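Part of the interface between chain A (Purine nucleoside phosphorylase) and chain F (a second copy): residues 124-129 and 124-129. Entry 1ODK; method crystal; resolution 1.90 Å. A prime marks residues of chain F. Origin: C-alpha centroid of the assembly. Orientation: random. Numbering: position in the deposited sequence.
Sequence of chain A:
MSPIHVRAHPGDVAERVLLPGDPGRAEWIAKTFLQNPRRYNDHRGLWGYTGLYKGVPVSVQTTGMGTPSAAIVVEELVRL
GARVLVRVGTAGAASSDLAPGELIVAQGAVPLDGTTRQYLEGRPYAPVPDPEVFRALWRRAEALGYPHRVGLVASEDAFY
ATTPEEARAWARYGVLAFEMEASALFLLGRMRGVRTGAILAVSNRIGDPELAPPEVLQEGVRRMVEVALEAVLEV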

# COMPACT_ATOMS: atom_id res chain seq x y z
N PRO A 124 3.14 9.77 1.36
CA PRO A 124 2.41 10.79 0.61
C PRO A 124 3.28 12.03 0.48
O PRO A 124 4.21 12.23 1.27
CB PRO A 124 1.17 11.05 1.48
CG PRO A 124 0.97 9.73 2.20
CD PRO A 124 2.40 9.36 2.57
N TYR A 125 2.99 12.86 -0.51
CA TYR A 125 3.76 14.08 -0.73
C TYR A 125 3.03 14.99 -1.71
O TYR A 125 2.13 14.55 -2.42
CB TYR A 125 5.15 13.73 -1.28
CG TYR A 125 6.10 14.91 -1.30
CD1 TYR A 125 6.51 15.51 -0.11
CD2 TYR A 125 6.60 15.41 -2.50
CE1 TYR A 125 7.38 16.59 -0.11
CE2 TYR A 125 7.49 16.49 -2.51
CZ TYR A 125 7.87 17.07 -1.31
OH TYR A 125 8.76 18.12 -1.30
N ALA A 126 3.43 16.25 -1.74
CA ALA A 126 2.83 17.23 -2.64
C ALA A 126 3.97 17.93 -3.38
O ALA A 126 4.44 18.98 -2.93
CB ALA A 126 2.00 18.24 -1.86
N PRO A 127 4.41 17.37 -4.52
CA PRO A 127 5.50 17.97 -5.30
C PRO A 127 5.12 19.35 -5.80
O PRO A 127 4.14 19.51 -6.54
CB PRO A 127 5.70 16.97 -6.45
CG PRO A 127 5.18 15.66 -5.88
CD PRO A 127 3.95 16.12 -5.14
N VAL A 128 5.87 20.35 -5.37
CA VAL A 128 5.62 21.73 -5.78
C VAL A 128 6.93 22.41 -6.13
O VAL A 128 7.99 22.06 -5.61
CB VAL A 128 4.96 22.56 -4.64
CG1 VAL A 128 3.54 22.05 -4.38
CG2 VAL A 128 5.80 22.48 -3.37
N PRO A 129 6.88 23.38 -7.04
CA PRO A 129 8.09 24.09 -7.44
C PRO A 129 8.53 25.04 -6.32
O PRO A 129 7.85 25.17 -5.31
CB PRO A 129 7.64 24.88 -8.66
CG PRO A 129 6.21 25.24 -8.28
CD PRO A 129 5.70 23.90 -7.76
N PRO F 124 -2.20 8.75 -5.44
CA PRO F 124 -1.31 9.87 -5.12
C PRO F 124 -1.97 11.18 -5.53
O PRO F 124 -2.83 11.20 -6.41
CB PRO F 124 -0.06 9.58 -5.97
CG PRO F 124 -0.10 8.08 -6.15
CD PRO F 124 -1.57 7.84 -6.40
N TYR F 125 -1.56 12.28 -4.92
CA TYR F 125 -2.14 13.57 -5.25
C TYR F 125 -1.27 14.68 -4.68
O TYR F 125 -0.44 14.45 -3.80
CB TYR F 125 -3.56 13.67 -4.68
CG TYR F 125 -4.34 14.88 -5.17
CD1 TYR F 125 -4.66 15.02 -6.52
CD2 TYR F 125 -4.73 15.89 -4.29
CE1 TYR F 125 -5.35 16.14 -6.98
CE2 TYR F 125 -5.42 17.02 -4.74
CZ TYR F 125 -5.72 17.14 -6.09
OH TYR F 125 -6.39 18.26 -6.56
N ALA F 126 -1.46 15.89 -5.20
CA ALA F 126 -0.71 17.04 -4.73
C ALA F 126 -1.70 18.14 -4.37
O ALA F 126 -2.03 18.99 -5.21
CB ALA F 126 0.25 17.52 -5.82
N PRO F 127 -2.20 18.13 -3.13
CA PRO F 127 -3.16 19.15 -2.70
C PRO F 127 -2.54 20.54 -2.78
O PRO F 127 -1.54 20.82 -2.13
CB PRO F 127 -3.46 18.76 -1.25
CG PRO F 127 -3.12 17.29 -1.19
CD PRO F 127 -1.88 17.21 -2.03
N VAL F 128 -3.14 21.41 -3.59
CA VAL F 128 -2.65 22.78 -3.75
C VAL F 128 -3.83 23.74 -3.72
O VAL F 128 -4.96 23.36 -4.03
CB VAL F 128 -1.87 22.97 -5.08
CG1 VAL F 128 -0.55 22.23 -5.03
CG2 VAL F 128 -2.71 22.48 -6.26
N PRO F 129 -3.59 24.99 -3.31
CA PRO F 129 -4.65 26.00 -3.25
C PRO F 129 -4.97 26.48 -4.66
O PRO F 129 -4.33 26.08 -5.62
CB PRO F 129 -4.01 27.11 -2.42
CG PRO F 129 -2.57 27.03 -2.84
CD PRO F 129 -2.31 25.54 -2.83
O HOH W 1 0.69 12.08 -2.60

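Two copies of the same six-residue loop meet here; residues 125 to 128 of each copy make the contact, and the prolines at both ends, Pro124 and Pro129, stay out of it. The pattern is that of a local twofold: Tyr125 sits against Tyr125′, Ala126 against Ala126′ and Val128 against Val128′, and the distances repeat when the chains are exchanged. Neither stretch forms a regular helix or strand. Their end-to-end directions lie 45° apart, so the segments run broadly the same way and cross at the alanines. The closest backbone register is there, where Ala126 CA and Ala126′ CA are 4.1 Å apart.

That spacing makes Ala126 the natural centre of the account, and it covers more surface than any other residue on its side, as Ala126′ does on the other. Each CA-to-CB bond points sideways, so the methyl groups do not meet head on; they slide past the opposing backbone. Ala126 CA lies 4.1 Å from Ala126′ CB, and the two methyls, Ala126 CB and Ala126′ CB, are 4.4 Å apart. Each methyl also reaches the following proline of the partner: Ala126 CB is 4.0 Å from Pro127′ CD, and Pro127 CD is 4.0 Å from Ala126′ CB. The proline offers a carbon, CD, bonded to the backbone nitrogen where another residue would carry an amide hydrogen. The alanine therefore packs on an apolar surface at a point where the chain would otherwise be polar. At this crossing the main chains touch, and the side chain found there is a single methyl.

Val128 and Val128′ extend the apolar seam. Their CA-to-CB bonds point toward the other stretch, and with chi1 in the m well on both sides, Val128 CG1 and Val128′ CG1 approach to 4.1 Å, a comfortable van der Waals distance. The pairing is simple: two identical branched side chains in the same rotamer, meeting methyl to methyl.

Tyr125 contributes in another way. Its CA-to-CB bond points away, its chi1 is t, and its hydroxyl is hydrogen-bonded elsewhere in the structure; what it brings to the partner is backbone. Tyr125 O and Tyr125′ O stand only 2.9 Å apart, yet both are acceptors, so this is no hydrogen bond, and two carbonyl oxygens this close are expected to repel. A single water lies between the two chains at this point. It accepts hydrogen bonds from Tyr125 N and from Tyr125′ N, each 3.2 Å from the water oxygen, and so ties the two backbones together where no direct hydrogen bond links them.

The rules to be read from this contact are economical. No hydrogen bond passes directly between the stretches, and the 194 Å² they bury together comes from small apolar groups and close main chain. Self-pairing sets methyl against methyl at the alanines and valines, places each proline CD against the partner's alanine, and brings identical carbonyl oxygens close together; one shared water serves both amides beside them.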